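Local coordinates for protein peptidoglycan DD-endopeptidase ShyB (Vibrio cholerae, PDB 2GU1) that hydrolyses peptide cross-links between adjacent peptidoglycan strands as a zinc-dependent DD-endopeptidase, probably for cell wall expansion, and may replace related enzymes during zinc starvation, at residues A[133-138]-A[195-200]. Numbering follows the deposited sequence.
Sequences KDKIDF and NSLERA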
loop_
_atom_site.group_PDB
_atom_site.type_symbol
_atom_site.label_atom_id
_atom_site.label_comp_id
_atom_site.label_asym_id
_atom_site.label_seq_id
_atom_site.Cartn_x
_atom_site.Cartn_y
_atom_site.Cartn_z
ATOM N N LYS A 133 -14.439 -8.029 14.625
ATOM C CA LYS A 133 -15.860 -7.673 14.532
ATOM C C LYS A 133 -16.890 -8.804 14.620
ATOM O O LYS A 133 -17.950 -8.623 15.215
ATOM C CB LYS A 133 -16.120 -6.846 13.269
ATOM C CG LYS A 133 -16.052 -7.610 11.968
ATOM C CD LYS A 133 -16.642 -6.768 10.847
ATOM C CE LYS A 133 -16.628 -7.506 9.521
ATOM N NZ LYS A 133 -15.242 -7.729 9.038
ATOM N N ASP A 134 -16.596 -9.963 14.043
ATOM C CA ASP A 134 -17.542 -11.074 14.089
ATOM C C ASP A 134 -17.446 -11.897 15.370
ATOM O O ASP A 134 -18.410 -12.552 15.773
ATOM C CB ASP A 134 -17.347 -11.990 12.879
ATOM C CG ASP A 134 -17.567 -11.269 11.567
ATOM O OD1 ASP A 134 -18.611 -10.598 11.433
ATOM O OD2 ASP A 134 -16.703 -11.373 10.672
ATOM N N LYS A 135 -16.285 -11.864 16.013
ATOM C CA LYS A 135 -16.088 -12.622 17.240
ATOM C C LYS A 135 -16.431 -11.787 18.471
ATOM O O LYS A 135 -16.705 -12.336 19.537
ATOM C CB LYS A 135 -14.636 -13.109 17.327
ATOM C CG LYS A 135 -14.170 -13.919 16.114
ATOM C CD LYS A 135 -14.843 -15.287 16.028
ATOM C CE LYS A 135 -14.015 -16.374 16.707
ATOM N NZ LYS A 135 -13.728 -16.074 18.134
ATOM N N ILE A 136 -16.428 -10.464 18.319
ATOM C CA ILE A 136 -16.729 -9.571 19.434
ATOM C C ILE A 136 -17.654 -8.410 19.067
ATOM O O ILE A 136 -17.461 -7.740 18.052
ATOM C CB ILE A 136 -15.436 -8.958 20.032
ATOM C CG1 ILE A 136 -14.526 -10.064 20.567
ATOM C CG2 ILE A 136 -15.785 -7.985 21.152
ATOM C CD1 ILE A 136 -13.253 -9.550 21.211
ATOM N N ASP A 137 -18.659 -8.185 19.908
ATOM C CA ASP A 137 -19.600 -7.086 19.724
ATOM C C ASP A 137 -19.064 -5.997 20.644
ATOM O O ASP A 137 -19.313 -6.026 21.850
ATOM C CB ASP A 137 -21.009 -7.498 20.174
ATOM C CG ASP A 137 -22.057 -6.416 19.910
ATOM O OD1 ASP A 137 -21.831 -5.245 20.293
ATOM O OD2 ASP A 137 -23.113 -6.740 19.325
ATOM N N PHE A 138 -18.319 -5.049 20.080
ATOM C CA PHE A 138 -17.732 -3.971 20.869
ATOM C C PHE A 138 -18.757 -3.007 21.458
ATOM O O PHE A 138 -18.426 -1.882 21.837
ATOM C CB PHE A 138 -16.698 -3.202 20.033
ATOM C CG PHE A 138 -15.484 -4.020 19.677
ATOM C CD1 PHE A 138 -15.498 -4.879 18.583
ATOM C CD2 PHE A 138 -14.342 -3.973 20.476
ATOM C CE1 PHE A 138 -14.397 -5.685 18.291
ATOM C CE2 PHE A 138 -13.234 -4.775 20.194
ATOM C CZ PHE A 138 -13.262 -5.632 19.100
ATOM N N ASN A 195 -9.914 -21.087 12.055
ATOM C CA ASN A 195 -10.905 -20.439 11.209
ATOM C C ASN A 195 -10.398 -19.026 10.909
ATOM O O ASN A 195 -10.022 -18.300 11.822
ATOM C CB ASN A 195 -12.255 -20.356 11.930
ATOM C CG ASN A 195 -12.773 -21.714 12.359
ATOM O OD1 ASN A 195 -12.999 -22.596 11.534
ATOM N ND2 ASN A 195 -12.957 -21.889 13.661
ATOM N N SER A 196 -10.374 -18.639 9.637
ATOM C CA SER A 196 -9.920 -17.297 9.287
ATOM C C SER A 196 -10.972 -16.269 9.679
ATOM O O SER A 196 -12.163 -16.492 9.471
ATOM C CB SER A 196 -9.658 -17.179 7.788
ATOM O OG SER A 196 -9.459 -15.818 7.430
ATOM N N LEU A 197 -10.528 -15.146 10.234
ATOM C CA LEU A 197 -11.436 -14.080 10.640
ATOM C C LEU A 197 -11.633 -13.079 9.505
ATOM O O LEU A 197 -12.472 -12.183 9.602
ATOM C CB LEU A 197 -10.897 -13.332 11.870
ATOM C CG LEU A 197 -10.749 -14.050 13.219
ATOM C CD1 LEU A 197 -11.974 -14.916 13.492
ATOM C CD2 LEU A 197 -9.506 -14.898 13.209
ATOM N N GLU A 198 -10.862 -13.240 8.434
ATOM C CA GLU A 198 -10.928 -12.342 7.280
ATOM C C GLU A 198 -11.287 -13.085 5.998
ATOM O O GLU A 198 -10.802 -14.186 5.753
ATOM C CB GLU A 198 -9.586 -11.622 7.129
ATOM C CG GLU A 198 -9.244 -10.801 8.357
ATOM C CD GLU A 198 -7.862 -10.183 8.313
ATOM O OE1 GLU A 198 -6.868 -10.926 8.472
ATOM O OE2 GLU A 198 -7.775 -8.954 8.123
ATOM N N ARG A 199 -12.137 -12.482 5.172
ATOM C CA ARG A 199 -12.555 -13.138 3.939
ATOM C C ARG A 199 -11.444 -13.269 2.915
ATOM O O ARG A 199 -10.519 -12.467 2.887
ATOM C CB ARG A 199 -13.747 -12.406 3.314
ATOM C CG ARG A 199 -15.045 -12.594 4.089
ATOM C CD ARG A 199 -16.246 -12.609 3.154
ATOM N NE ARG A 199 -16.515 -11.302 2.566
ATOM C CZ ARG A 199 -17.407 -11.092 1.601
ATOM N NH1 ARG A 199 -18.111 -12.106 1.115
ATOM N NH2 ARG A 199 -17.601 -9.867 1.129
ATOM N N ALA A 200 -11.542 -14.300 2.085
ATOM C CA ALA A 200 -10.562 -14.543 1.039
ATOM C C ALA A 200 -10.809 -13.560 -0.098
ATOM O O ALA A 200 -11.770 -12.782 -0.068
ATOM C CB ALA A 200 -10.678 -15.977 0.525
HETATM O O HOH W 1 -12.612 -9.600 10.075
HETATM O O HOH W 2 -14.753 -12.884 11.409
#
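In the Csd3-type second domain, the turn that follows helix 122-132 meets the loop that leaves edge strand 189-191 of the five-stranded antiparallel sheet, and Lys-135 and Leu-197 are the residues that touch. This is a small surface contact, away from the zinc site, made of one aliphatic touch and two bridging waters, with no direct hydrogen bond between the segments. The side chains of Lys-135 and Leu-197 cross at about a right angle. CD1 of Leu-197 meets the methylenes of the lysine, 3.6 Å from Lys-135 CG and 3.8 Å from Lys-135 CD. With CG beside the backbone N (chi1 -55°) and bends at chi2, chi3 and chi4, the lysine chain brings CE near the same methyl as well. Strand 179-183 lies against both residues, through Val-179 for the lysine and Ala-181 for the leucine, and Leu-197 is tied by backbone hydrogen bonds to Phe-189. Next to this apolar touch the contact turns polar. Asp-134 OD2 stays 4.4 Å from Leu-197 O, too far for a direct bond, and a water bridges them from one side, donating to Asp-134 OD2 at 2.6 Å and to Leu-197 O at 3.0 Å. A second water lies 2.6 Å from Leu-197 O, and Lys-133 NZ gives it a weak bond at 3.4 Å. Within the 195-200 loop, the Ser-196 hydroxyl reaches two residues on, OG donating to a lone pair of Glu-198 O (2.7 Å), with a C=O...OG angle of 128°.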